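Long-range contacts in Phosphoglucosamine/phosphogalactosamine mutase (Sulfolobus tokodaii, PDB 2F7L), which interconverts the 6-phosphates and 1-phosphates of glucosamine and galactosamine, with magnesium as cofactor, supplying precursors for UDP-N-acetylglucosamine and UDP-N-acetylgalactosamine: residues G113-R118 with G308-A313; K280-V285 with A317-L322; G91-A96 with K107-D112; W304-S309 with I404-V409; N157-H162 with V339-M344. All blocks are in the same frame, centred on the assembly; numbering follows the deposited sequence.

Interaction 1. Residues G113-R118 with G308-A313; sequences GIEIRR and GSVDIA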
# COMPACT_ATOMS: atom_id res chain seq x y z
N GLY A 113 -4.40 -2.40 -14.44
CA GLY A 113 -3.79 -3.09 -13.32
C GLY A 113 -3.80 -2.27 -12.04
O GLY A 113 -3.44 -2.75 -10.97
N ILE A 114 -4.21 -1.02 -12.16
CA ILE A 114 -4.28 -0.14 -11.02
C ILE A 114 -5.75 -0.06 -10.58
O ILE A 114 -6.64 -0.38 -11.35
CB ILE A 114 -3.79 1.26 -11.42
CG1 ILE A 114 -2.54 1.12 -12.28
CG2 ILE A 114 -3.50 2.11 -10.18
CD1 ILE A 114 -1.99 2.42 -12.80
N GLU A 115 -6.01 0.34 -9.35
CA GLU A 115 -7.39 0.48 -8.91
C GLU A 115 -8.02 1.59 -9.76
O GLU A 115 -7.33 2.49 -10.26
CB GLU A 115 -7.42 0.87 -7.44
CG GLU A 115 -6.03 1.08 -6.90
CD GLU A 115 -5.52 -0.10 -6.10
OE1 GLU A 115 -4.29 -0.15 -5.85
OE2 GLU A 115 -6.35 -0.95 -5.70
N ILE A 116 -9.34 1.54 -9.93
CA ILE A 116 -10.03 2.53 -10.74
C ILE A 116 -9.85 3.95 -10.22
O ILE A 116 -9.76 4.16 -9.01
CB ILE A 116 -11.56 2.20 -10.85
CG1 ILE A 116 -12.16 2.02 -9.45
CG2 ILE A 116 -11.76 0.94 -11.70
CD1 ILE A 116 -13.67 1.88 -9.41
N ARG A 117 -9.78 4.90 -11.14
CA ARG A 117 -9.65 6.30 -10.81
C ARG A 117 -10.92 6.73 -10.08
O ARG A 117 -11.94 6.05 -10.16
CB ARG A 117 -9.48 7.13 -12.08
CG ARG A 117 -8.10 7.05 -12.70
CD ARG A 117 -8.10 7.51 -14.15
NE ARG A 117 -6.76 7.54 -14.70
CZ ARG A 117 -5.80 8.36 -14.28
NH1 ARG A 117 -6.05 9.22 -13.30
NH2 ARG A 117 -4.59 8.35 -14.85
N ARG A 118 -10.86 7.87 -9.39
CA ARG A 118 -12.03 8.34 -8.63
C ARG A 118 -13.26 8.68 -9.46
O ARG A 118 -14.39 8.38 -9.08
CB ARG A 118 -11.62 9.52 -7.74
CG ARG A 118 -10.40 9.20 -6.87
CD ARG A 118 -10.44 7.77 -6.27
NE ARG A 118 -9.34 7.52 -5.32
CZ ARG A 118 -8.05 7.44 -5.64
NH1 ARG A 118 -7.67 7.59 -6.91
NH2 ARG A 118 -7.13 7.24 -4.70
N GLY A 308 -2.33 8.74 -0.25
CA GLY A 308 -3.15 7.78 -0.98
C GLY A 308 -2.35 6.99 -2.02
O GLY A 308 -1.74 7.57 -2.93
N SER A 309 -2.37 5.66 -1.88
CA SER A 309 -1.65 4.76 -2.78
C SER A 309 -2.16 4.67 -4.22
O SER A 309 -1.37 4.66 -5.16
CB SER A 309 -1.61 3.35 -2.18
OG SER A 309 -0.80 3.34 -1.02
N VAL A 310 -3.48 4.57 -4.38
CA VAL A 310 -4.06 4.49 -5.72
C VAL A 310 -3.61 5.72 -6.51
O VAL A 310 -3.06 5.60 -7.61
CB VAL A 310 -5.62 4.47 -5.67
CG1 VAL A 310 -6.18 4.26 -7.07
CG2 VAL A 310 -6.11 3.39 -4.71
N ASP A 311 -3.83 6.90 -5.93
CA ASP A 311 -3.45 8.16 -6.55
C ASP A 311 -1.98 8.14 -6.95
O ASP A 311 -1.62 8.50 -8.07
CB ASP A 311 -3.71 9.31 -5.59
CG ASP A 311 -5.17 9.76 -5.59
OD1 ASP A 311 -5.65 10.18 -4.50
OD2 ASP A 311 -5.81 9.71 -6.67
N ILE A 312 -1.12 7.73 -6.03
CA ILE A 312 0.30 7.66 -6.29
C ILE A 312 0.57 6.78 -7.50
O ILE A 312 1.28 7.17 -8.43
CB ILE A 312 1.06 7.09 -5.07
CG1 ILE A 312 1.03 8.10 -3.92
CG2 ILE A 312 2.50 6.68 -5.45
CD1 ILE A 312 1.68 7.60 -2.65
N ALA A 313 -0.00 5.58 -7.50
CA ALA A 313 0.20 4.65 -8.60
C ALA A 313 -0.05 5.39 -9.90
O ALA A 313 0.75 5.31 -10.82
CB ALA A 313 -0.73 3.44 -8.47

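Interaction 2. Residues K280-V285 with A317-L322; sequences KIVTAV and ADENAL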
# COMPACT_ATOMS: atom_id res chain seq x y z
N LYS A 280 13.63 10.72 -10.48
CA LYS A 280 12.50 11.41 -9.92
C LYS A 280 11.52 10.38 -9.39
O LYS A 280 11.18 9.42 -10.09
CB LYS A 280 11.82 12.21 -11.02
CG LYS A 280 10.55 12.90 -10.59
CD LYS A 280 9.69 13.21 -11.80
CE LYS A 280 10.52 13.30 -13.07
NZ LYS A 280 11.75 14.15 -12.86
N ILE A 281 11.06 10.59 -8.16
CA ILE A 281 10.12 9.69 -7.53
C ILE A 281 8.96 10.48 -6.93
O ILE A 281 9.07 11.69 -6.75
CB ILE A 281 10.85 8.86 -6.44
CG1 ILE A 281 11.33 9.77 -5.30
CG2 ILE A 281 12.04 8.13 -7.07
CD1 ILE A 281 10.27 10.14 -4.30
N VAL A 282 7.86 9.80 -6.64
CA VAL A 282 6.66 10.40 -6.06
C VAL A 282 6.49 9.87 -4.65
O VAL A 282 6.83 8.72 -4.38
CB VAL A 282 5.40 10.00 -6.87
CG1 VAL A 282 4.15 10.61 -6.25
CG2 VAL A 282 5.54 10.44 -8.30
N THR A 283 5.98 10.69 -3.74
CA THR A 283 5.71 10.22 -2.38
C THR A 283 4.73 11.15 -1.69
O THR A 283 4.57 12.31 -2.08
CB THR A 283 6.99 10.08 -1.53
OG1 THR A 283 6.75 9.10 -0.51
CG2 THR A 283 7.35 11.40 -0.86
N ALA A 284 4.04 10.64 -0.68
CA ALA A 284 3.07 11.46 0.02
C ALA A 284 3.69 12.31 1.12
O ALA A 284 4.71 11.96 1.75
CB ALA A 284 1.96 10.58 0.59
N VAL A 285 3.05 13.45 1.34
CA VAL A 285 3.48 14.41 2.35
C VAL A 285 3.59 13.81 3.74
O VAL A 285 4.04 14.47 4.67
CB VAL A 285 2.50 15.61 2.37
CG1 VAL A 285 2.73 16.49 1.14
CG2 VAL A 285 1.06 15.10 2.39
N ALA A 317 2.72 6.62 -12.84
CA ALA A 317 2.50 6.33 -14.25
C ALA A 317 2.42 7.65 -15.04
O ALA A 317 3.27 7.93 -15.88
CB ALA A 317 1.21 5.51 -14.44
N ASP A 318 1.40 8.47 -14.74
CA ASP A 318 1.18 9.76 -15.39
C ASP A 318 2.41 10.67 -15.58
O ASP A 318 2.42 11.53 -16.46
CB ASP A 318 0.12 10.54 -14.62
CG ASP A 318 -1.28 10.12 -14.98
OD1 ASP A 318 -1.52 8.91 -15.19
OD2 ASP A 318 -2.17 11.00 -15.06
N GLU A 319 3.45 10.50 -14.76
CA GLU A 319 4.62 11.34 -14.91
C GLU A 319 5.87 10.51 -15.16
O GLU A 319 7.01 10.93 -14.91
CB GLU A 319 4.77 12.30 -13.71
CG GLU A 319 5.45 11.79 -12.44
CD GLU A 319 5.61 12.90 -11.38
OE1 GLU A 319 4.59 13.44 -10.89
OE2 GLU A 319 6.77 13.26 -11.05
N ASN A 320 5.63 9.31 -15.67
CA ASN A 320 6.71 8.40 -16.01
C ASN A 320 7.85 8.51 -15.02
O ASN A 320 9.00 8.67 -15.39
CB ASN A 320 7.21 8.76 -17.41
CG ASN A 320 8.20 7.76 -17.94
OD1 ASN A 320 7.86 6.60 -18.18
ND2 ASN A 320 9.44 8.21 -18.13
N ALA A 321 7.51 8.42 -13.74
CA ALA A 321 8.49 8.54 -12.67
C ALA A 321 9.38 7.30 -12.51
O ALA A 321 9.12 6.25 -13.09
CB ALA A 321 7.78 8.84 -11.36
N LEU A 322 10.42 7.44 -11.70
CA LEU A 322 11.33 6.32 -11.47
C LEU A 322 10.64 5.30 -10.60
O LEU A 322 10.67 4.12 -10.90
CB LEU A 322 12.61 6.80 -10.78
CG LEU A 322 13.68 5.73 -10.54
CD1 LEU A 322 14.26 5.29 -11.88
CD2 LEU A 322 14.78 6.28 -9.63

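Interaction 3. Residues G91-A96 with K107-D112; sequences GVVITA and KVVDKD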
# COMPACT_ATOMS: atom_id res chain seq x y z
N GLY A 91 -10.60 -6.25 -12.67
CA GLY A 91 -10.83 -7.27 -11.68
C GLY A 91 -11.37 -6.69 -10.40
O GLY A 91 -11.39 -5.47 -10.21
N VAL A 92 -11.84 -7.56 -9.52
CA VAL A 92 -12.33 -7.13 -8.24
C VAL A 92 -11.75 -8.07 -7.17
O VAL A 92 -11.88 -9.29 -7.26
CB VAL A 92 -13.88 -7.04 -8.21
CG1 VAL A 92 -14.44 -7.74 -9.39
CG2 VAL A 92 -14.43 -7.58 -6.92
N VAL A 93 -11.05 -7.48 -6.21
CA VAL A 93 -10.41 -8.18 -5.10
C VAL A 93 -11.24 -7.99 -3.80
O VAL A 93 -11.64 -6.87 -3.44
CB VAL A 93 -8.98 -7.62 -4.85
CG1 VAL A 93 -8.29 -8.43 -3.82
CG2 VAL A 93 -8.18 -7.59 -6.11
N ILE A 94 -11.49 -9.10 -3.09
CA ILE A 94 -12.24 -9.07 -1.83
C ILE A 94 -11.21 -8.88 -0.74
O ILE A 94 -10.53 -9.84 -0.37
CB ILE A 94 -13.00 -10.42 -1.57
CG1 ILE A 94 -14.19 -10.57 -2.52
CG2 ILE A 94 -13.58 -10.43 -0.16
CD1 ILE A 94 -13.85 -10.32 -3.97
N THR A 95 -11.11 -7.66 -0.23
CA THR A 95 -10.11 -7.33 0.78
C THR A 95 -10.40 -6.06 1.56
O THR A 95 -11.10 -5.16 1.08
CB THR A 95 -8.71 -7.17 0.11
OG1 THR A 95 -7.69 -7.13 1.11
CG2 THR A 95 -8.67 -5.88 -0.73
N ALA A 96 -9.85 -5.98 2.77
CA ALA A 96 -10.02 -4.79 3.62
C ALA A 96 -8.64 -4.19 3.90
O ALA A 96 -8.41 -3.56 4.92
CB ALA A 96 -10.75 -5.14 4.93
N LYS A 107 -12.33 -4.03 -3.65
CA LYS A 107 -11.41 -3.17 -4.38
C LYS A 107 -11.73 -3.48 -5.85
O LYS A 107 -12.11 -4.61 -6.19
CB LYS A 107 -9.95 -3.55 -4.10
CG LYS A 107 -9.26 -2.69 -3.05
CD LYS A 107 -7.79 -3.07 -2.89
CE LYS A 107 -7.14 -2.36 -1.69
NZ LYS A 107 -5.78 -2.90 -1.27
N VAL A 108 -11.64 -2.49 -6.71
CA VAL A 108 -11.89 -2.78 -8.11
C VAL A 108 -10.75 -2.23 -8.93
O VAL A 108 -10.45 -1.04 -8.88
CB VAL A 108 -13.31 -2.26 -8.59
CG1 VAL A 108 -14.02 -1.58 -7.45
CG2 VAL A 108 -13.18 -1.39 -9.81
N VAL A 109 -10.07 -3.13 -9.64
CA VAL A 109 -8.95 -2.75 -10.47
C VAL A 109 -9.32 -2.66 -11.94
O VAL A 109 -9.90 -3.57 -12.51
CB VAL A 109 -7.76 -3.71 -10.28
CG1 VAL A 109 -8.20 -4.93 -9.53
CG2 VAL A 109 -7.16 -4.09 -11.62
N ASP A 110 -8.96 -1.53 -12.54
CA ASP A 110 -9.23 -1.27 -13.95
C ASP A 110 -8.29 -1.98 -14.92
O ASP A 110 -7.36 -2.68 -14.52
CB ASP A 110 -9.20 0.24 -14.22
CG ASP A 110 -9.72 0.58 -15.59
OD1 ASP A 110 -10.93 0.45 -15.83
OD2 ASP A 110 -8.91 0.98 -16.45
N LYS A 111 -8.56 -1.77 -16.20
CA LYS A 111 -7.84 -2.35 -17.33
C LYS A 111 -6.32 -2.31 -17.24
O LYS A 111 -5.65 -3.23 -17.70
CB LYS A 111 -8.30 -1.65 -18.61
CG LYS A 111 -7.75 -2.17 -19.90
CD LYS A 111 -8.52 -1.62 -21.13
CE LYS A 111 -8.13 -0.18 -21.53
NZ LYS A 111 -8.58 0.88 -20.59
N ASP A 112 -5.79 -1.26 -16.64
CA ASP A 112 -4.34 -1.05 -16.50
C ASP A 112 -3.64 -1.75 -15.32
O ASP A 112 -2.42 -1.69 -15.21
CB ASP A 112 -4.04 0.47 -16.49
CG ASP A 112 -4.83 1.24 -15.40
OD1 ASP A 112 -4.77 2.50 -15.41
OD2 ASP A 112 -5.50 0.60 -14.55

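Interaction 4. Residues W304-S309 with I404-V409; sequences WTKVGS and ITIDGV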
# COMPACT_ATOMS: atom_id res chain seq x y z
N TRP A 304 6.39 15.58 -4.19
CA TRP A 304 5.46 15.39 -3.09
C TRP A 304 4.03 15.35 -3.59
O TRP A 304 3.71 15.98 -4.59
CB TRP A 304 5.62 16.51 -2.06
CG TRP A 304 6.95 16.47 -1.39
CD1 TRP A 304 8.04 17.25 -1.69
CD2 TRP A 304 7.37 15.58 -0.35
NE1 TRP A 304 9.10 16.90 -0.89
CE2 TRP A 304 8.72 15.88 -0.06
CE3 TRP A 304 6.73 14.57 0.38
CZ2 TRP A 304 9.44 15.20 0.93
CZ3 TRP A 304 7.45 13.89 1.36
CH2 TRP A 304 8.79 14.21 1.63
N THR A 305 3.16 14.61 -2.90
CA THR A 305 1.77 14.51 -3.33
C THR A 305 0.81 14.19 -2.19
O THR A 305 1.22 14.04 -1.05
CB THR A 305 1.65 13.45 -4.47
OG1 THR A 305 0.32 13.44 -4.99
CG2 THR A 305 2.01 12.06 -3.98
N LYS A 306 -0.48 14.10 -2.50
CA LYS A 306 -1.51 13.79 -1.52
C LYS A 306 -1.25 12.42 -0.93
O LYS A 306 -0.46 11.63 -1.45
CB LYS A 306 -2.91 13.79 -2.16
CG LYS A 306 -3.28 15.08 -2.84
CD LYS A 306 -4.59 15.01 -3.66
CE LYS A 306 -4.80 16.30 -4.59
NZ LYS A 306 -3.95 16.36 -5.87
N VAL A 307 -1.93 12.15 0.18
CA VAL A 307 -1.86 10.87 0.85
C VAL A 307 -2.80 9.94 0.08
O VAL A 307 -3.95 10.32 -0.22
CB VAL A 307 -2.36 10.98 2.31
CG1 VAL A 307 -2.59 9.59 2.90
CG2 VAL A 307 -1.37 11.78 3.14
N GLY A 308 -2.33 8.74 -0.25
CA GLY A 308 -3.15 7.78 -0.98
C GLY A 308 -2.35 6.99 -2.02
O GLY A 308 -1.74 7.57 -2.93
N SER A 309 -2.37 5.66 -1.88
CA SER A 309 -1.65 4.76 -2.78
C SER A 309 -2.16 4.67 -4.22
O SER A 309 -1.37 4.66 -5.16
CB SER A 309 -1.61 3.35 -2.18
OG SER A 309 -0.80 3.34 -1.02
N ILE A 404 4.18 23.02 1.62
CA ILE A 404 3.46 22.18 0.69
C ILE A 404 2.04 22.00 1.20
O ILE A 404 1.81 21.35 2.21
CB ILE A 404 4.14 20.81 0.54
CG1 ILE A 404 5.60 21.05 0.16
CG2 ILE A 404 3.43 19.99 -0.52
CD1 ILE A 404 6.43 19.80 0.06
N THR A 405 1.09 22.60 0.50
CA THR A 405 -0.29 22.50 0.94
C THR A 405 -1.16 21.66 0.01
O THR A 405 -2.38 21.86 -0.04
CB THR A 405 -0.92 23.89 1.09
OG1 THR A 405 -0.96 24.53 -0.18
CG2 THR A 405 -0.13 24.73 2.06
N ILE A 406 -0.55 20.72 -0.70
CA ILE A 406 -1.32 19.87 -1.60
C ILE A 406 -2.29 18.96 -0.81
O ILE A 406 -3.21 18.38 -1.37
CB ILE A 406 -0.39 18.98 -2.47
CG1 ILE A 406 -1.21 18.16 -3.47
CG2 ILE A 406 0.41 18.03 -1.59
CD1 ILE A 406 -1.71 18.94 -4.67
N ASP A 407 -2.07 18.83 0.50
CA ASP A 407 -2.90 17.99 1.35
C ASP A 407 -2.57 18.31 2.81
O ASP A 407 -1.64 17.74 3.40
CB ASP A 407 -2.63 16.52 1.05
CG ASP A 407 -3.47 15.59 1.91
OD1 ASP A 407 -4.46 16.05 2.50
OD2 ASP A 407 -3.14 14.39 1.97
N GLY A 408 -3.34 19.21 3.40
CA GLY A 408 -3.06 19.62 4.76
C GLY A 408 -1.97 20.67 4.63
O GLY A 408 -2.00 21.49 3.71
N VAL A 409 -0.99 20.64 5.53
CA VAL A 409 0.11 21.58 5.47
C VAL A 409 1.38 20.94 5.94
O VAL A 409 1.52 20.57 7.10
CB VAL A 409 -0.16 22.83 6.31
CG1 VAL A 409 1.14 23.60 6.56
CG2 VAL A 409 -1.18 23.73 5.59

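Interaction 5. Residues N157-H162 with V339-M344; sequences NGILSH and VRDGAM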
# COMPACT_ATOMS: atom_id res chain seq x y z
N ASN A 157 7.26 -15.06 -11.10
CA ASN A 157 8.16 -14.99 -12.24
C ASN A 157 8.33 -13.55 -12.68
O ASN A 157 9.44 -13.11 -13.00
CB ASN A 157 7.60 -15.79 -13.39
CG ASN A 157 7.33 -17.24 -13.00
OD1 ASN A 157 6.39 -17.85 -13.51
ND2 ASN A 157 8.17 -17.80 -12.12
N GLY A 158 7.23 -12.82 -12.71
CA GLY A 158 7.29 -11.44 -13.11
C GLY A 158 8.24 -10.70 -12.19
O GLY A 158 9.08 -9.94 -12.66
N ILE A 159 8.11 -10.92 -10.89
CA ILE A 159 8.96 -10.25 -9.92
C ILE A 159 10.43 -10.65 -10.14
O ILE A 159 11.30 -9.77 -10.24
CB ILE A 159 8.56 -10.62 -8.47
CG1 ILE A 159 7.16 -10.08 -8.16
CG2 ILE A 159 9.62 -10.10 -7.49
CD1 ILE A 159 6.59 -10.58 -6.83
N LEU A 160 10.69 -11.96 -10.20
CA LEU A 160 12.04 -12.48 -10.39
C LEU A 160 12.73 -11.96 -11.65
O LEU A 160 13.95 -11.86 -11.71
CB LEU A 160 12.02 -14.01 -10.41
CG LEU A 160 11.61 -14.63 -9.07
CD1 LEU A 160 11.34 -16.14 -9.24
CD2 LEU A 160 12.69 -14.35 -8.02
N SER A 161 11.95 -11.60 -12.65
CA SER A 161 12.51 -11.12 -13.89
C SER A 161 13.19 -9.76 -13.78
O SER A 161 13.71 -9.25 -14.77
CB SER A 161 11.41 -11.05 -14.94
OG SER A 161 10.68 -9.85 -14.78
N HIS A 162 13.20 -9.16 -12.60
CA HIS A 162 13.83 -7.85 -12.46
C HIS A 162 15.05 -7.76 -11.55
O HIS A 162 15.54 -6.67 -11.30
CB HIS A 162 12.80 -6.81 -12.01
CG HIS A 162 11.67 -6.63 -12.97
ND1 HIS A 162 11.84 -6.08 -14.22
CD2 HIS A 162 10.35 -6.91 -12.86
CE1 HIS A 162 10.67 -6.03 -14.84
NE2 HIS A 162 9.76 -6.53 -14.03
N VAL A 339 1.63 -0.30 -9.07
CA VAL A 339 1.06 -0.45 -7.74
C VAL A 339 2.06 -0.87 -6.67
O VAL A 339 3.16 -1.30 -6.99
CB VAL A 339 -0.14 -1.47 -7.74
CG1 VAL A 339 -1.30 -0.92 -8.58
CG2 VAL A 339 0.32 -2.83 -8.25
N ARG A 340 1.68 -0.72 -5.41
CA ARG A 340 2.52 -1.12 -4.29
C ARG A 340 2.62 -2.63 -4.36
O ARG A 340 1.61 -3.31 -4.44
CB ARG A 340 1.85 -0.77 -2.98
CG ARG A 340 0.95 0.41 -3.06
CD ARG A 340 0.31 0.60 -1.75
NE ARG A 340 -1.05 0.08 -1.74
CZ ARG A 340 -1.83 0.12 -0.66
NH1 ARG A 340 -1.37 0.65 0.47
NH2 ARG A 340 -3.07 -0.34 -0.73
N ASP A 341 3.84 -3.16 -4.27
CA ASP A 341 4.06 -4.60 -4.37
C ASP A 341 5.08 -5.10 -3.35
O ASP A 341 6.28 -5.00 -3.57
CB ASP A 341 4.51 -4.90 -5.81
CG ASP A 341 4.50 -6.38 -6.13
OD1 ASP A 341 5.05 -7.17 -5.33
OD2 ASP A 341 3.97 -6.75 -7.19
N GLY A 342 4.60 -5.64 -2.23
CA GLY A 342 5.48 -6.12 -1.17
C GLY A 342 6.56 -7.13 -1.53
O GLY A 342 7.71 -7.02 -1.09
N ALA A 343 6.21 -8.15 -2.31
CA ALA A 343 7.21 -9.13 -2.68
C ALA A 343 8.18 -8.43 -3.60
O ALA A 343 9.39 -8.61 -3.47
CB ALA A 343 6.59 -10.32 -3.39
N MET A 344 7.65 -7.61 -4.52
CA MET A 344 8.55 -6.93 -5.44
C MET A 344 9.57 -6.15 -4.64
O MET A 344 10.74 -6.08 -5.01
CB MET A 344 7.81 -5.95 -6.35
CG MET A 344 8.70 -5.31 -7.44
SD MET A 344 9.27 -6.45 -8.73
CE MET A 344 10.85 -6.99 -8.05

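Interaction 1. Residues G113-R118 with G308-A313
Glu115 and Val310 bring the two backbones to a CA-CA distance of 6.1 Å, where the irregular chain 113-118 passes the first turn of helix 309-318. The Val310 isopropyl group, with CG1 anti to its backbone N (chi1 -175°), meets the aliphatic part of Glu115, whose CB lies 3.6 Å from Val310 CG1. A branched apolar residue suits this place because it packs on the aliphatic part of Glu115. The Glu115 chain then bends at chi2 and carries its carboxylate on past the valine, where OE1 has a weak hydrogen bond from Gln80. A second hydrophobic touch lies further along the helix, with Ile114 CG2 3.5 Å from Ala313 CB; the short alanine allows the isoleucine to come close to the helix. The contact joins the first and third alpha/beta/alpha domains of the phosphohexose mutase fold, not far from the aspartates expected to bind magnesium. Two helix starts lie close together here: Arg117 is the N-cap of helix 118-130, and Gly308 the N-cap of helix 309-318, with backbone angles that call for glycine. From the first of these helices Arg118 reaches over, its chain bent at chi2, and NH1 makes a salt bridge to Asp311 OD2 at 2.8 Å. The guanidinium and carboxylate planes are 24° apart, with Asp311 OD1 over one guanidinium face, 3.3 Å from Arg118 NH2. Asp311 stands in the first turn of its helix, where a negative charge would also be expected to suit the helix dipole. Arg118 NH2 passes 3.3 Å from Val310 CB.

Interaction 2. Residues K280-V285 with A317-L322
Glu319 CG lies between its backbone N and carbonyl carbon (chi1 83°) and Lys280 CG anti to its own N (chi1 175°), and from there the extended glutamate chain brings its carboxylate to the lysine methylenes, with Glu319 OE2 3.8 Å from Lys280 CG. The charges do not pair, since Lys280 NZ stays 5.4 Å from Glu319 OE2; Glu319 OE1 instead forms a salt bridge with Lys315. Two residues along the strand from Lys280, Val282 CG2 lies 3.9 Å from Glu319 CD and 4.1 Å from Ala321 CB, where the small alanine methyl lets the loop come close to the strand. The one hydrogen bond across the contact runs from Leu322 N to Lys280 O, 2.7 Å long and with an angle of 159° at the hydrogen. Leu322 CB packs 4.0 Å from Ile281 CG2. Asn320, with positive phi, is the C-prime residue of a Schellman motif that ends helix 309-318 and turns the chain toward the sheet. Strand 280-284 lies between parallel strands 301-305 and 323-326, with helix 309-318 linking these two in a beta-alpha-beta crossover and helix 259-272 packing against Ile281 and Leu322.

Interaction 3. Residues G91-A96 with K107-D112
Lys107 and Thr95 touch through their aliphatic parts across this antiparallel pair of strands. Beyond CG the lysine is fully extended, with chi2, chi3 and chi4 all near 180°, and its methylenes run past the threonine methyl, Lys107 CD lying 3.7 Å from Thr95 CG2. With Thr95 OG1 anti to the backbone N (chi1 -168°), where the hydroxyl bonds with Asp45 OD2 and Ser97 N, CG2 falls between the backbone N and the carbonyl carbon and meets the lysine there. Threonine suits the place by offering a methyl to the lysine and a hydroxyl to the loop. On the same face of the sheet, Val93 CG2 lies 4.3 Å from Val109 CG1, and helix 76-86 covers both valines. Gly91, opposite Val109, brings no side chain to this face, and Val109 CG1 rests 3.7 Å from Gly91 C. Val92 and Val108, a non-hydrogen-bonded pair, point to the other face. Two hydrogen-bonded pairs lie on either side of them: Gly91 N to Val109 O at 2.8 Å with its return bond, and Lys107 N to Val93 O at 2.9 Å with its own. Lys107 NZ makes salt bridges to Asp8, Asp243 and Asp245. A methionine in its place would probably leave the three carboxylates without the ammonium that links them. The arrangement is a beta hairpin of the first alpha/beta/alpha domain, whose strand 90-94 leads straight to Ser97, by similarity the phosphoserine of the mutase active site, while its partner strand sends a lysine to Asp243 and Asp245, which probably bind magnesium.

Interaction 4. Residues W304-S309 with I404-V409
Trp304 and Ile404 cross at about a right angle, the isoleucine reaching over one face of the indole. Ile404 CD1 is 3.9 Å from the centroid of the five-membered ring and 29° off the ring normal, a CH-pi contact, and its nearest ring atom is Trp304 CD1 at 3.5 Å. A broad aromatic suits this place, for the ring also makes a cation-pi contact with Lys410. Lys306 and Ile406 repeat the right-angle crossing: the lysine methylenes lie across the isoleucine, with Lys306 CG 3.8 Å from Ile406 CG1 and Lys306 NZ 3.6 Å from Ile406 CD1. This is an interface between domains: the end of strand 301-305, an outer strand of the third alpha/beta/alpha domain, meets the turn between strands 402-404 and 409-413 of the C-terminal domain. Asp407 gives it its polar bond. CG is anti to the backbone N (chi1 -180°), directed at the neighbouring loop, and OD2 accepts from Val307 N at 3.1 Å. The N-H meets OD2 on its anti side, 22° out of the carboxylate plane. OD1 pairs with Arg421 of its own domain, a salt bridge that would steady the carboxylate. Val307 CG2 lies 3.4 Å from the same OD2.

Interaction 5. Residues N157-H162 with V339-M344
Asp341 OD1, which Ile159 CD1 approaches to 4.0 Å, accepts from Met344 N at 2.8 Å and has a second, weak hydrogen bond with Tyr155 OH. The first is an N-cap bond: Asp341 caps helix 342-356, and Met344 N comes from above the carboxylate plane, 41° out of it. An aspartate suits the cap because its short chain can turn back to a backbone N-H of the first helical turn; its OD2 is bonded to Gln337. The contact joins this helix of the third alpha/beta/alpha domain to helix 151-160 of the second. Ile159 carries most of it, its two branches dividing the work. CG1 is anti to the carbonyl carbon (chi1 -65°), and CD1 beyond it rests on the helix start, 3.4 Å from Ala343 CB. The other branch, CG2, lies 3.4 Å from Met344 CE, and the isoleucine and methionine slide past each other in opposite directions. Methionine suits the place because its unbranched chain can bend at chi2 and chi3 to bring SD and CE past the isoleucine. An alanine in place of Ile159 would probably open a gap over Ala343 CB and leave the Met344 methyl freer to turn. Further on, Met344 SD stands 5.3 Å from the centroid of the His162 ring, approaching it obliquely. The neighbouring Ser161 OG donates to Gly158 O at 2.7 Å and sits over the centre of one face of the His162 ring, 3.5 Å above its plane.

Overall arrangement
Interaction 3 comes first along the chain, closing within the first domain before interaction 1 opens; interaction 1 ties that domain to the third, and its segments alternate with those of interaction 5. The centres of interactions 1 and 3 are 10 Å apart, and the hairpin of interaction 3 probably hydrogen-bonds through Val108 O to Ile116 N. Interaction 2 lies within the third domain, 13 Å from interaction 1 centre to centre, and both use helix 309-318, with Arg117 and Asp318 bridging them. Interaction 4 shares Gly308 and Ser309 with interaction 1 and leads to the C-terminal domain, while interaction 5 reaches the second, its centre 27 Å from that of interaction 4. The third domain thus takes part in four contacts, linking it to the other three domains, with interactions 1, 3 and 5 nearest the probable magnesium site.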